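Local coordinates for protein glycerophosphodiester phosphodiesterase (Thermotoga maritima, PDB 1O1Z) that belongs to the glycerophosphodiester phosphodiesterase family and folds as a TIM barrel, here with a bound sodium ion, at residues A[26-31]-A[45-50]; A[60-65]-A[71-76]; A[81-84]-A[89-92]. All coordinates share one frame; numbering follows the deposited sequence. Where two conformers were deposited one is given.

Interaction 1 of 3, residues A[26-31]-A[45-50]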
loop_
_atom_site.group_PDB
_atom_site.type_symbol
_atom_site.label_atom_id
_atom_site.label_comp_id
_atom_site.label_asym_id
_atom_site.label_seq_id
_atom_site.Cartn_x
_atom_site.Cartn_y
_atom_site.Cartn_z
ATOM N N LEU A 26 9.461 -13.575 -3.034
ATOM C CA LEU A 26 10.087 -12.344 -3.496
ATOM C C LEU A 26 9.064 -11.206 -3.626
ATOM O O LEU A 26 8.041 -11.321 -4.319
ATOM C CB LEU A 26 10.803 -12.576 -4.821
ATOM C CG LEU A 26 11.505 -11.349 -5.420
ATOM C CD1 LEU A 26 12.613 -10.860 -4.512
ATOM C CD2 LEU A 26 12.028 -11.633 -6.835
ATOM N N GLU A 27 9.361 -10.092 -2.953
ATOM C CA GLU A 27 8.469 -8.959 -2.881
ATOM C C GLU A 27 7.972 -8.510 -4.244
ATOM O O GLU A 27 8.713 -8.460 -5.237
ATOM C CB GLU A 27 9.141 -7.776 -2.218
ATOM C CG GLU A 27 10.426 -7.347 -2.885
ATOM C CD GLU A 27 10.935 -6.064 -2.294
ATOM O OE1 GLU A 27 11.581 -6.176 -1.237
ATOM O OE2 GLU A 27 10.678 -4.979 -2.866
ATOM N N ASN A 28 6.706 -8.144 -4.261
ATOM C CA ASN A 28 6.094 -7.498 -5.420
ATOM C C ASN A 28 6.012 -8.372 -6.682
ATOM O O ASN A 28 5.808 -7.855 -7.784
ATOM C CB ASN A 28 6.718 -6.121 -5.693
ATOM C CG ASN A 28 6.083 -5.012 -4.892
ATOM O OD1 ASN A 28 4.905 -5.084 -4.516
ATOM N ND2 ASN A 28 6.867 -3.984 -4.597
ATOM N N THR A 29 6.129 -9.687 -6.515
ATOM C CA THR A 29 5.936 -10.627 -7.629
ATOM C C THR A 29 4.561 -11.242 -7.605
ATOM O O THR A 29 3.898 -11.284 -6.556
ATOM C CB THR A 29 6.953 -11.784 -7.589
ATOM O OG1 THR A 29 6.806 -12.550 -6.365
ATOM C CG2 THR A 29 8.384 -11.265 -7.638
ATOM N N LEU A 30 4.136 -11.800 -8.740
ATOM C CA LEU A 30 2.825 -12.434 -8.782
ATOM C C LEU A 30 2.754 -13.561 -7.770
ATOM O O LEU A 30 1.733 -13.742 -7.125
ATOM C CB LEU A 30 2.472 -12.973 -10.174
ATOM C CG LEU A 30 2.237 -11.957 -11.272
ATOM C CD1 LEU A 30 2.016 -12.674 -12.594
ATOM C CD2 LEU A 30 1.042 -11.076 -10.924
ATOM N N GLU A 31 3.832 -14.337 -7.639
ATOM C CA GLU A 31 3.877 -15.399 -6.666
ATOM C C GLU A 31 3.629 -14.860 -5.265
ATOM O O GLU A 31 2.807 -15.400 -4.531
ATOM C CB GLU A 31 5.217 -16.138 -6.724
ATOM C CG GLU A 31 5.338 -17.245 -5.692
ATOM C CD GLU A 31 6.703 -17.902 -5.705
ATOM O OE1 GLU A 31 7.717 -17.177 -5.755
ATOM O OE2 GLU A 31 6.752 -19.141 -5.629
ATOM N N GLU A 45 -0.657 -5.022 -0.604
ATOM C CA GLU A 45 -0.154 -3.683 -0.907
ATOM C C GLU A 45 0.963 -3.849 -1.911
ATOM O O GLU A 45 1.765 -4.801 -1.835
ATOM C CB GLU A 45 0.328 -3.011 0.384
ATOM C CG GLU A 45 0.858 -1.601 0.255
ATOM C CD GLU A 45 2.305 -1.495 -0.224
ATOM O OE1 GLU A 45 3.084 -2.470 -0.102
ATOM O OE2 GLU A 45 2.676 -0.398 -0.735
ATOM N N LEU A 46 1.046 -2.918 -2.855
ATOM C CA LEU A 46 2.108 -2.955 -3.854
ATOM C C LEU A 46 2.461 -1.552 -4.296
ATOM O O LEU A 46 1.745 -0.605 -3.987
ATOM C CB LEU A 46 1.688 -3.840 -5.018
ATOM C CG LEU A 46 0.414 -3.483 -5.775
ATOM C CD1 LEU A 46 0.623 -2.315 -6.742
ATOM C CD2 LEU A 46 -0.114 -4.688 -6.525
ATOM N N ASP A 47 3.564 -1.415 -5.029
ATOM C CA ASP A 47 4.138 -0.146 -5.408
ATOM C C ASP A 47 4.191 -0.032 -6.919
ATOM O O ASP A 47 4.613 -0.981 -7.560
ATOM C CB ASP A 47 5.568 -0.095 -4.905
ATOM C CG ASP A 47 5.647 -0.416 -3.443
ATOM O OD1 ASP A 47 6.134 -1.508 -3.032
ATOM O OD2 ASP A 47 5.100 0.368 -2.629
ATOM N N VAL A 48 3.784 1.119 -7.469
ATOM C CA VAL A 48 3.752 1.307 -8.914
ATOM C C VAL A 48 4.573 2.482 -9.410
ATOM O O VAL A 48 4.658 3.546 -8.771
ATOM C CB VAL A 48 2.308 1.402 -9.487
ATOM C CG1 VAL A 48 1.567 0.105 -9.280
ATOM C CG2 VAL A 48 1.531 2.581 -8.937
ATOM N N ARG A 49 5.149 2.261 -10.604
ATOM C CA ARG A 49 6.012 3.200 -11.300
ATOM C C ARG A 49 5.795 3.037 -12.805
ATOM O O ARG A 49 5.113 2.109 -13.248
ATOM C CB ARG A 49 7.478 2.885 -11.011
ATOM C CG ARG A 49 7.872 3.103 -9.563
ATOM C CD ARG A 49 9.345 2.831 -9.342
ATOM N NE ARG A 49 9.714 3.175 -7.990
ATOM C CZ ARG A 49 10.059 4.371 -7.560
ATOM N NH1 ARG A 49 10.122 5.425 -8.374
ATOM N NH2 ARG A 49 10.392 4.534 -6.280
ATOM N N LEU A 50 6.392 3.922 -13.583
ATOM C CA LEU A 50 6.330 3.798 -15.042
ATOM C C LEU A 50 7.597 3.255 -15.666
ATOM O O LEU A 50 8.723 3.624 -15.305
ATOM C CB LEU A 50 6.098 5.132 -15.720
ATOM C CG LEU A 50 4.782 5.815 -15.537
ATOM C CD1 LEU A 50 4.765 7.057 -16.453
ATOM C CD2 LEU A 50 3.603 4.903 -15.807
#
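Asn28 reaches from its loop to the strand and bonds Asp47. Its ND2 donates to Asp47 OD1 over 3.0 Å, and the bond is nearly straight, with an N-H...O angle of 169°. The acceptor lies in the amide plane of Asn28. Asp47 OD1 accepts the hydrogen bond on its anti lone pair, the one turned away from OD2. With Asp47 CG beside the backbone N (chi1 -52°), OD1 is turned to the amide. The carboxylate stands almost upright to the amide, with the two planes 83° apart. The other end of the amide rests on Leu46, where Asn28 OD1 lies 3.5 Å from Leu46 CB. This oxygen is buried and has no hydrogen-bond partner in the model.

The backbone sets Asn28 in place. It is the third residue of a type II turn from Leu26 to Thr29, and its phi and psi are left-handed. The turn's own bond, Thr29 N to Leu26 O, is weak. Thr29 OG1 adds a bond to Leu26 O at 2.7 Å. The same hydroxyl N-caps helix 30-38 through Ala32 N.

Further out, Glu27 forms salt bridges with Arg19 and Arg66. The contact belongs to the beta-alpha-beta unit of strand 14-18, helix 30-38 and strand 43-50. Val58 of strand 56-58 touches both Asn28 and Leu46. Leu46 also packs on Ile106 of strand 105-110 and Val96 of helix 93-99.

Interaction 2 of 3, residues A[60-65]-A[71-76]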
loop_
_atom_site.group_PDB
_atom_site.type_symbol
_atom_site.label_atom_id
_atom_site.label_comp_id
_atom_site.label_asym_id
_atom_site.label_seq_id
_atom_site.Cartn_x
_atom_site.Cartn_y
_atom_site.Cartn_z
ATOM N N HIS A 60 8.960 -1.313 -5.955
ATOM C CA HIS A 60 9.182 -0.316 -4.900
ATOM C C HIS A 60 10.296 0.688 -5.247
ATOM O O HIS A 60 10.082 1.907 -5.196
ATOM C CB HIS A 60 9.483 -1.019 -3.577
ATOM C CG HIS A 60 9.727 -0.065 -2.466
ATOM N ND1 HIS A 60 10.978 0.406 -2.153
ATOM C CD2 HIS A 60 8.856 0.569 -1.645
ATOM C CE1 HIS A 60 10.875 1.272 -1.156
ATOM N NE2 HIS A 60 9.601 1.403 -0.843
ATOM N N ASP A 61 11.466 0.188 -5.621
ATOM C CA ASP A 61 12.617 1.016 -5.924
ATOM C C ASP A 61 12.526 1.511 -7.367
ATOM O O ASP A 61 11.881 0.878 -8.210
ATOM C CB ASP A 61 13.908 0.226 -5.782
ATOM C CG ASP A 61 14.238 -0.205 -4.345
ATOM O OD1 ASP A 61 13.591 0.240 -3.366
ATOM O OD2 ASP A 61 15.210 -0.960 -4.145
ATOM N N GLU A 62 13.244 2.579 -7.681
ATOM C CA GLU A 62 13.244 3.119 -9.035
ATOM C C GLU A 62 14.181 2.343 -9.968
ATOM O O GLU A 62 14.202 2.609 -11.156
ATOM C CB GLU A 62 13.613 4.616 -9.046
ATOM C CG GLU A 62 15.056 4.933 -8.740
ATOM C CD GLU A 62 15.430 6.382 -9.038
ATOM O OE1 GLU A 62 14.547 7.200 -9.394
ATOM O OE2 GLU A 62 16.622 6.698 -8.908
ATOM N N ASP A 63 14.981 1.432 -9.423
ATOM C CA ASP A 63 15.937 0.641 -10.222
ATOM C C ASP A 63 15.955 -0.810 -9.751
ATOM O O ASP A 63 15.248 -1.178 -8.807
ATOM C CB ASP A 63 17.323 1.271 -10.188
ATOM C CG ASP A 63 17.867 1.368 -8.801
ATOM O OD1 ASP A 63 17.767 0.379 -8.034
ATOM O OD2 ASP A 63 18.405 2.412 -8.384
ATOM N N LEU A 64 16.739 -1.639 -10.429
ATOM C CA LEU A 64 16.796 -3.075 -10.163
ATOM C C LEU A 64 18.008 -3.491 -9.313
ATOM O O LEU A 64 18.360 -4.672 -9.279
ATOM C CB LEU A 64 16.830 -3.835 -11.498
ATOM C CG LEU A 64 15.641 -3.604 -12.439
ATOM C CD1 LEU A 64 15.870 -4.340 -13.747
ATOM C CD2 LEU A 64 14.329 -4.043 -11.789
ATOM N N LYS A 65 18.657 -2.547 -8.642
ATOM C CA LYS A 65 19.920 -2.832 -7.965
ATOM C C LYS A 65 19.753 -3.752 -6.764
ATOM O O LYS A 65 20.474 -4.737 -6.629
ATOM C CB LYS A 65 20.644 -1.534 -7.528
ATOM C CG LYS A 65 21.013 -0.607 -8.652
ATOM C CD LYS A 65 22.150 0.367 -8.291
ATOM C CE LYS A 65 21.637 1.707 -7.806
ATOM N NZ LYS A 65 22.741 2.720 -7.761
ATOM N N ASP A 71 22.084 -2.240 -12.433
ATOM C CA ASP A 71 22.039 -0.790 -12.367
ATOM C C ASP A 71 21.227 -0.286 -13.558
ATOM O O ASP A 71 21.751 0.314 -14.488
ATOM C CB ASP A 71 23.469 -0.204 -12.365
ATOM C CG ASP A 71 23.500 1.262 -11.981
ATOM O OD1 ASP A 71 22.491 1.782 -11.462
ATOM O OD2 ASP A 71 24.505 1.981 -12.157
ATOM N N VAL A 72 19.940 -0.590 -13.508
ATOM C CA VAL A 72 18.983 -0.251 -14.548
ATOM C C VAL A 72 17.772 0.381 -13.889
ATOM O O VAL A 72 17.152 -0.230 -13.014
ATOM C CB VAL A 72 18.515 -1.505 -15.322
ATOM C CG1 VAL A 72 17.444 -1.138 -16.349
ATOM C CG2 VAL A 72 19.706 -2.204 -16.005
ATOM N N LYS A 73 17.417 1.585 -14.322
ATOM C CA LYS A 73 16.217 2.233 -13.828
ATOM C C LYS A 73 14.976 1.721 -14.547
ATOM O O LYS A 73 14.975 1.527 -15.749
ATOM C CB LYS A 73 16.278 3.755 -13.993
ATOM C CG LYS A 73 17.292 4.435 -13.116
ATOM C CD LYS A 73 17.307 5.917 -13.408
ATOM C CE LYS A 73 18.307 6.649 -12.539
ATOM N NZ LYS A 73 17.823 6.743 -11.141
ATOM N N ILE A 74 13.900 1.569 -13.802
ATOM C CA ILE A 74 12.614 1.141 -14.348
ATOM C C ILE A 74 12.202 2.032 -15.527
ATOM O O ILE A 74 11.731 1.548 -16.568
ATOM C CB ILE A 74 11.523 1.142 -13.237
ATOM C CG1 ILE A 74 11.869 0.194 -12.068
ATOM C CG2 ILE A 74 10.143 0.832 -13.800
ATOM C CD1 ILE A 74 12.088 -1.207 -12.453
ATOM N N ARG A 75 12.371 3.351 -15.390
ATOM C CA ARG A 75 11.889 4.263 -16.423
ATOM C C ARG A 75 12.784 4.306 -17.663
ATOM O O ARG A 75 12.427 4.959 -18.648
ATOM C CB ARG A 75 11.674 5.668 -15.876
ATOM C CG ARG A 75 12.919 6.420 -15.460
ATOM C CD ARG A 75 12.598 7.817 -14.901
ATOM N NE ARG A 75 11.918 7.677 -13.625
ATOM C CZ ARG A 75 12.517 7.628 -12.427
ATOM N NH1 ARG A 75 13.826 7.754 -12.312
ATOM N NH2 ARG A 75 11.778 7.434 -11.330
ATOM N N ASP A 76 13.924 3.628 -17.606
ATOM C CA ASP A 76 14.893 3.602 -18.684
ATOM C C ASP A 76 14.722 2.346 -19.552
ATOM O O ASP A 76 15.409 2.215 -20.567
ATOM C CB ASP A 76 16.312 3.630 -18.110
ATOM C CG ASP A 76 16.755 5.011 -17.631
ATOM O OD1 ASP A 76 16.062 6.020 -17.861
ATOM O OD2 ASP A 76 17.831 5.163 -17.026
HETATM O O HOH W 1 12.816 4.470 -12.679
HETATM O O HOH W 2 12.165 7.725 -8.293
HETATM O O HOH W 3 18.695 4.708 -9.586
#
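Glu62 holds two basic side chains of the opposite segment, one at each carboxylate oxygen. Its CG lies between the backbone N and the carbonyl carbon (chi1 71°), and the extended chain beyond carries the carboxylate to both. Glu62 OE1 sits at the guanidinium edge of Arg75, near its plane, in a salt bridge 3.1 Å from Arg75 NH1. A weak bond from NH2 goes to the same oxygen. NH1 meets OE1 from above the carboxylate plane, 56° out of it, and the two flat groups are 70° apart. Water 2 bridges OE1 and NH2, and water 1 lies over one guanidinium face. Arg75 NH2 also pairs with Glu112.

Lys73 runs alongside Glu62, pointing the same way. Its NZ forms a salt bridge with Glu62 OE2 whose length, 2.5 Å, is doubtful: it is very short, and Lys73 was deposited in two conformers. Leu64 CD2 meets Ile74 CD1 at 3.7 Å, with the side chains crossing at about a right angle. Leu64 and Val72 lie side by side.

The backbone joins the segments through Ile74 N to Glu62 O (2.9 Å) and Leu64 N to Val72 O (3.0 Å). Asp63 and Lys73 form the non-hydrogen-bonded pair between them. Asp63 OD1 accepts from Lys65 N at 3.1 Å, an Asx turn at the start of helix 65-68. The arrangement is a short two-stranded antiparallel sheet, 63-64 with 70-73, separate from the barrel sheet.

Interaction 3 of 3, residues A[81-84]-A[89-92]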
loop_
_atom_site.group_PDB
_atom_site.type_symbol
_atom_site.label_atom_id
_atom_site.label_comp_id
_atom_site.label_asym_id
_atom_site.label_seq_id
_atom_site.Cartn_x
_atom_site.Cartn_y
_atom_site.Cartn_z
ATOM N N GLU A 81 11.853 -5.321 -21.795
ATOM C CA GLU A 81 13.250 -5.299 -21.367
ATOM C C GLU A 81 13.393 -5.628 -19.878
ATOM O O GLU A 81 14.276 -6.374 -19.493
ATOM C CB GLU A 81 13.860 -3.937 -21.675
ATOM C CG GLU A 81 14.101 -3.764 -23.169
ATOM C CD GLU A 81 14.400 -2.343 -23.612
ATOM O OE1 GLU A 81 14.292 -1.373 -22.815
ATOM O OE2 GLU A 81 14.734 -2.187 -24.809
ATOM N N LEU A 82 12.495 -5.088 -19.065
ATOM C CA LEU A 82 12.493 -5.366 -17.629
ATOM C C LEU A 82 12.215 -6.826 -17.327
ATOM O O LEU A 82 12.833 -7.422 -16.466
ATOM C CB LEU A 82 11.489 -4.470 -16.902
ATOM C CG LEU A 82 11.867 -2.988 -16.922
ATOM C CD1 LEU A 82 10.695 -2.112 -16.507
ATOM C CD2 LEU A 82 13.098 -2.735 -16.053
ATOM N N LYS A 83 11.261 -7.403 -18.037
ATOM C CA LYS A 83 10.974 -8.826 -17.894
ATOM C C LYS A 83 12.150 -9.695 -18.348
ATOM O O LYS A 83 12.444 -10.702 -17.721
ATOM C CB LYS A 83 9.698 -9.157 -18.664
ATOM C CG LYS A 83 8.458 -8.694 -17.881
ATOM C CD LYS A 83 7.154 -9.015 -18.528
ATOM C CE LYS A 83 5.977 -8.546 -17.682
ATOM N NZ LYS A 83 5.644 -9.435 -16.546
ATOM N N GLU A 84 12.830 -9.305 -19.419
ATOM C CA GLU A 84 13.997 -10.049 -19.852
ATOM C C GLU A 84 15.081 -10.006 -18.772
ATOM O O GLU A 84 15.666 -11.019 -18.434
ATOM C CB GLU A 84 14.549 -9.488 -21.174
ATOM C CG GLU A 84 13.595 -9.593 -22.359
ATOM C CD GLU A 84 13.887 -8.575 -23.462
ATOM O OE1 GLU A 84 15.069 -8.419 -23.820
ATOM O OE2 GLU A 84 12.937 -7.924 -23.978
ATOM N N LYS A 89 10.282 -11.971 -13.586
ATOM C CA LYS A 89 9.778 -11.811 -12.215
ATOM C C LYS A 89 9.075 -10.478 -12.000
ATOM O O LYS A 89 8.154 -10.395 -11.190
ATOM C CB LYS A 89 10.898 -11.977 -11.184
ATOM C CG LYS A 89 11.382 -13.402 -11.121
ATOM C CD LYS A 89 12.478 -13.569 -10.091
ATOM C CE LYS A 89 12.907 -15.037 -9.959
ATOM N NZ LYS A 89 13.571 -15.556 -11.189
ATOM N N ILE A 90 9.494 -9.432 -12.693
ATOM C CA ILE A 90 8.810 -8.154 -12.549
ATOM C C ILE A 90 7.464 -8.256 -13.223
ATOM O O ILE A 90 7.329 -8.899 -14.252
ATOM C CB ILE A 90 9.634 -6.996 -13.106
ATOM C CG1 ILE A 90 9.082 -5.670 -12.581
ATOM C CG2 ILE A 90 9.693 -7.023 -14.613
ATOM C CD1 ILE A 90 10.021 -4.483 -12.888
ATOM N N THR A 91 6.447 -7.655 -12.619
ATOM C CA THR A 91 5.110 -7.685 -13.151
ATOM C C THR A 91 4.508 -6.297 -13.335
ATOM O O THR A 91 5.086 -5.304 -12.950
ATOM C CB THR A 91 4.218 -8.610 -12.281
ATOM O OG1 THR A 91 2.966 -8.877 -12.927
ATOM C CG2 THR A 91 3.867 -8.018 -10.958
ATOM N N THR A 92 3.388 -6.267 -14.021
ATOM C CA THR A 92 2.676 -5.019 -14.298
ATOM C C THR A 92 1.407 -4.993 -13.476
ATOM O O THR A 92 0.895 -6.024 -13.041
ATOM C CB THR A 92 2.310 -4.922 -15.750
ATOM O OG1 THR A 92 1.441 -6.000 -16.124
ATOM C CG2 THR A 92 3.570 -5.071 -16.656
#
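Helix 79-85 packs on the loop that leads into helix 93-99, with Leu82 and Lys83 of the helix against Ile90 of the loop. The branch methyl of Ile90 does most of the apolar touching. Ile90 CG2 lies 3.9 Å from Leu82 CB and 3.7 Å from Leu82 O. On the other side chain, Lys83 CG also comes within 3.9 Å of Ile90 CG2. Ile90 presents this methyl because CG1 is anti to its backbone N (chi1 -164°), which leaves CG2 between the backbone N and the carbonyl carbon.

The contact joins two consecutive helical regions of the chain on the outer side of the TIM barrel, away from the barrel core. Thr92 is the N-cap of helix 93-99, so the loop residues that meet helix 79-85 lie directly before the next helix.

Lys83 passes across Ile90 at about a right angle. Its chain is extended until a bend at chi4 (-79°) brings NZ to the loop backbone. There Lys83 NZ donates to Ile90 O at 2.9 Å. The donor lies in the carbonyl plane, at a C=O...N angle of 146°. The ammonium has a second partner in Glu95 of helix 93-99, a salt bridge to OE1, and Thr91 OG1 and Thr92 OG1 are hydrogen-bonded to that same oxygen. Thr86 OG1 links the two sides just past the helix, being bonded to both Leu82 O and Ile90 N.

Overall arrangement
The interactions follow one another along the chain, and none overlaps the next. The centres of interactions 1 and 2 are about 13 Å apart. The centre of interaction 3 is about 11 Å from that of interaction 1 and about 11 Å from that of interaction 2. All lie on the same side of the chain's centre. Interaction 1 involves the barrel itself, at strand 43-50. Interaction 2 is a small surface sheet outside it, and strand 70-73 leads on to the helix of interaction 3. Arg49 NH2 probably bonds His60 O, joining 1 to 2. Leu64 and Ile74 meet Leu82 and Ile90 in an apolar patch shared by 2 and 3. Leu30 packs on Thr91, tying 1 to 3.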